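Local coordinates for protein multicopper oxidase (Arthrobacter sp. FB24, PDB 3GDC) that probably oxidises phenolic or related substrates with bound copper ions while reducing dioxygen to water, as laccase-type multicopper oxidases do, at residues 178-183 with 213-218. Residues are numbered along the deposited sequence; the frame is centred on the assembly and turned at random.
With CA (calcium ion), chain H.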
loop_
_atom_site.group_PDB
_atom_site.type_symbol
_atom_site.label_atom_id
_atom_site.label_comp_id
_atom_site.label_asym_id
_atom_site.label_seq_id
_atom_site.Cartn_x
_atom_site.Cartn_y
_atom_site.Cartn_z
ATOM N N ASP A 178 13.014 17.711 -3.359
ATOM C CA ASP A 178 12.569 16.400 -2.896
ATOM C C ASP A 178 11.485 15.832 -3.801
ATOM O O ASP A 178 10.661 15.023 -3.368
ATOM C CB ASP A 178 12.059 16.505 -1.450
ATOM C CG ASP A 178 10.715 17.239 -1.340
ATOM O OD1 ASP A 178 10.412 18.111 -2.191
ATOM O OD2 ASP A 178 9.954 16.937 -0.391
ATOM N N ASP A 179 11.492 16.262 -5.060
ATOM C CA ASP A 179 10.452 15.885 -6.012
ATOM C C ASP A 179 11.009 15.378 -7.334
ATOM O O ASP A 179 12.102 15.765 -7.752
ATOM C CB ASP A 179 9.475 17.052 -6.256
ATOM C CG ASP A 179 10.157 18.329 -6.767
ATOM O OD1 ASP A 179 11.409 18.430 -6.798
ATOM O OD2 ASP A 179 9.413 19.263 -7.149
ATOM N N ASN A 180 10.248 14.505 -7.978
ATOM C CA ASN A 180 10.588 14.008 -9.306
ATOM C C ASN A 180 9.948 14.855 -10.388
ATOM O O ASN A 180 8.845 15.371 -10.199
ATOM C CB ASN A 180 10.119 12.570 -9.452
ATOM C CG ASN A 180 10.881 11.624 -8.543
ATOM O OD1 ASN A 180 10.290 10.909 -7.731
ATOM N ND2 ASN A 180 12.201 11.640 -8.661
ATOM N N GLU A 181 10.627 14.964 -11.522
ATOM C CA GLU A 181 10.126 15.719 -12.680
ATOM C C GLU A 181 9.656 14.789 -13.796
ATOM O O GLU A 181 8.759 15.139 -14.586
ATOM C CB GLU A 181 11.207 16.676 -13.191
ATOM C CG GLU A 181 11.382 17.943 -12.343
ATOM C CD GLU A 181 11.868 17.672 -10.932
ATOM O OE1 GLU A 181 12.985 17.134 -10.779
ATOM O OE2 GLU A 181 11.149 18.016 -9.960
ATOM N N PHE A 182 10.260 13.598 -13.859
ATOM C CA PHE A 182 9.846 12.569 -14.815
ATOM C C PHE A 182 9.800 11.181 -14.178
ATOM O O PHE A 182 10.388 10.944 -13.116
ATOM C CB PHE A 182 10.778 12.531 -16.030
ATOM C CG PHE A 182 10.839 13.836 -16.781
ATOM C CD1 PHE A 182 9.857 14.158 -17.714
ATOM C CD2 PHE A 182 11.851 14.748 -16.522
ATOM C CE1 PHE A 182 9.898 15.383 -18.396
ATOM C CE2 PHE A 182 11.897 15.976 -17.201
ATOM C CZ PHE A 182 10.918 16.282 -18.137
ATOM N N TYR A 183 9.096 10.278 -14.848
ATOM C CA TYR A 183 8.917 8.891 -14.385
ATOM C C TYR A 183 9.084 7.966 -15.565
ATOM O O TYR A 183 8.855 8.359 -16.708
ATOM C CB TYR A 183 7.530 8.705 -13.763
ATOM C CG TYR A 183 7.284 9.596 -12.563
ATOM C CD1 TYR A 183 7.494 9.127 -11.273
ATOM C CD2 TYR A 183 6.861 10.928 -12.723
ATOM C CE1 TYR A 183 7.275 9.942 -10.158
ATOM C CE2 TYR A 183 6.649 11.753 -11.621
ATOM C CZ TYR A 183 6.859 11.255 -10.339
ATOM O OH TYR A 183 6.635 12.058 -9.246
ATOM N N LEU A 213 11.310 3.741 -7.256
ATOM C CA LEU A 213 10.985 5.158 -7.211
ATOM C C LEU A 213 11.351 5.813 -5.875
ATOM O O LEU A 213 10.910 5.386 -4.813
ATOM C CB LEU A 213 9.500 5.373 -7.541
ATOM C CG LEU A 213 8.966 6.800 -7.464
ATOM C CD1 LEU A 213 9.659 7.691 -8.497
ATOM C CD2 LEU A 213 7.464 6.732 -7.715
ATOM N N GLU A 214 12.180 6.843 -5.949
ATOM C CA GLU A 214 12.574 7.596 -4.774
ATOM C C GLU A 214 11.637 8.800 -4.598
ATOM O O GLU A 214 10.954 9.214 -5.556
ATOM C CB GLU A 214 14.043 8.040 -4.910
ATOM C CG GLU A 214 14.628 8.746 -3.682
ATOM C CD GLU A 214 14.451 7.922 -2.415
ATOM O OE1 GLU A 214 15.282 7.013 -2.198
ATOM O OE2 GLU A 214 13.467 8.164 -1.668
ATOM N N TYR A 215 11.584 9.317 -3.365
ATOM C CA TYR A 215 10.851 10.549 -2.998
ATOM C C TYR A 215 9.340 10.332 -2.822
ATOM O O TYR A 215 8.789 10.605 -1.747
ATOM C CB TYR A 215 11.180 11.719 -3.953
ATOM C CG TYR A 215 12.671 11.996 -4.089
ATOM C CD1 TYR A 215 13.407 12.505 -3.021
ATOM C CD2 TYR A 215 13.340 11.748 -5.290
ATOM C CE1 TYR A 215 14.771 12.744 -3.139
ATOM C CE2 TYR A 215 14.712 11.984 -5.416
ATOM C CZ TYR A 215 15.415 12.487 -4.340
ATOM O OH TYR A 215 16.768 12.730 -4.456
ATOM N N ASP A 216 8.674 9.838 -3.863
ATOM C CA ASP A 216 7.254 9.489 -3.781
ATOM C C ASP A 216 7.081 8.169 -3.023
ATOM O O ASP A 216 7.779 7.199 -3.316
ATOM C CB ASP A 216 6.656 9.373 -5.182
ATOM C CG ASP A 216 6.664 10.695 -5.937
ATOM O OD1 ASP A 216 5.892 11.605 -5.552
ATOM O OD2 ASP A 216 7.423 10.814 -6.923
ATOM N N PRO A 217 6.151 8.119 -2.051
ATOM C CA PRO A 217 6.073 6.931 -1.191
ATOM C C PRO A 217 5.527 5.652 -1.844
ATOM O O PRO A 217 5.807 4.559 -1.356
ATOM C CB PRO A 217 5.151 7.381 -0.048
ATOM C CG PRO A 217 4.304 8.463 -0.647
ATOM C CD PRO A 217 5.154 9.148 -1.680
ATOM N N ILE A 218 4.750 5.774 -2.921
ATOM C CA ILE A 218 4.151 4.583 -3.524
ATOM C C ILE A 218 4.024 4.709 -5.039
ATOM O O ILE A 218 3.814 5.804 -5.578
ATOM C CB ILE A 218 2.791 4.202 -2.847
ATOM C CG1 ILE A 218 2.354 2.774 -3.215
ATOM C CG2 ILE A 218 1.698 5.225 -3.178
ATOM C CD1 ILE A 218 1.494 2.081 -2.157
HETATM CA CA CA H . 13.092 17.896 -8.350
HETATM O O HOH W 1 7.890 13.804 -6.575
#
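A side-chain hydrogen bond from Y183 to D216 ties edge strand 182-185, just after a calcium-binding turn, to the loop between strands 205-211 and 218-223, which belong to different sheets of a cupredoxin-like beta sandwich. The contact is polar at its centre, with L213 against the Y183 ring on one flank and Y215 against the D178 carbonyl on the other. The Y183 hydroxyl donates to D216 OD2, with 2.8 Å from OH to OD2. It meets that oxygen on its syn side, 33° out of the carboxylate plane, while OD2 lies at the edge of the tyrosine ring. A tyrosine suits this place because its long, rigid ring carries a donor across to the acid and still offers carbon to a neighbour: Y183 CE1 lies 3.7 Å from L213 CD1. For L213, chi1 177° sets CG anti to the backbone N, and from there CD1 reaches this ring, on which F275 of helix 273-276 also stacks. A phenylalanine in place of Y183 would keep the ring but would probably leave D216 OD2 without its tyrosine donor and the strand less firmly tied to the loop.

A water that accepts from N180 N (2.8 Å from its O) probably donates to D216 OD2, adding a second link. The amide end of N180 lies among E214 O, D216 OD2 and the edge of the Y215 ring, its plane 63° from that ring, a setting that suits a group able to donate. On its far side the turn is held by calcium: D179 binds through O and OD1, E181 through both carboxylate oxygens, and N173, D175 and G176 complete the site. Acidic side chains suit a hard cation. The Y215 ring is backed over its centre by E214 CG, and Y215 CB rests 3.4 Å from D178 O.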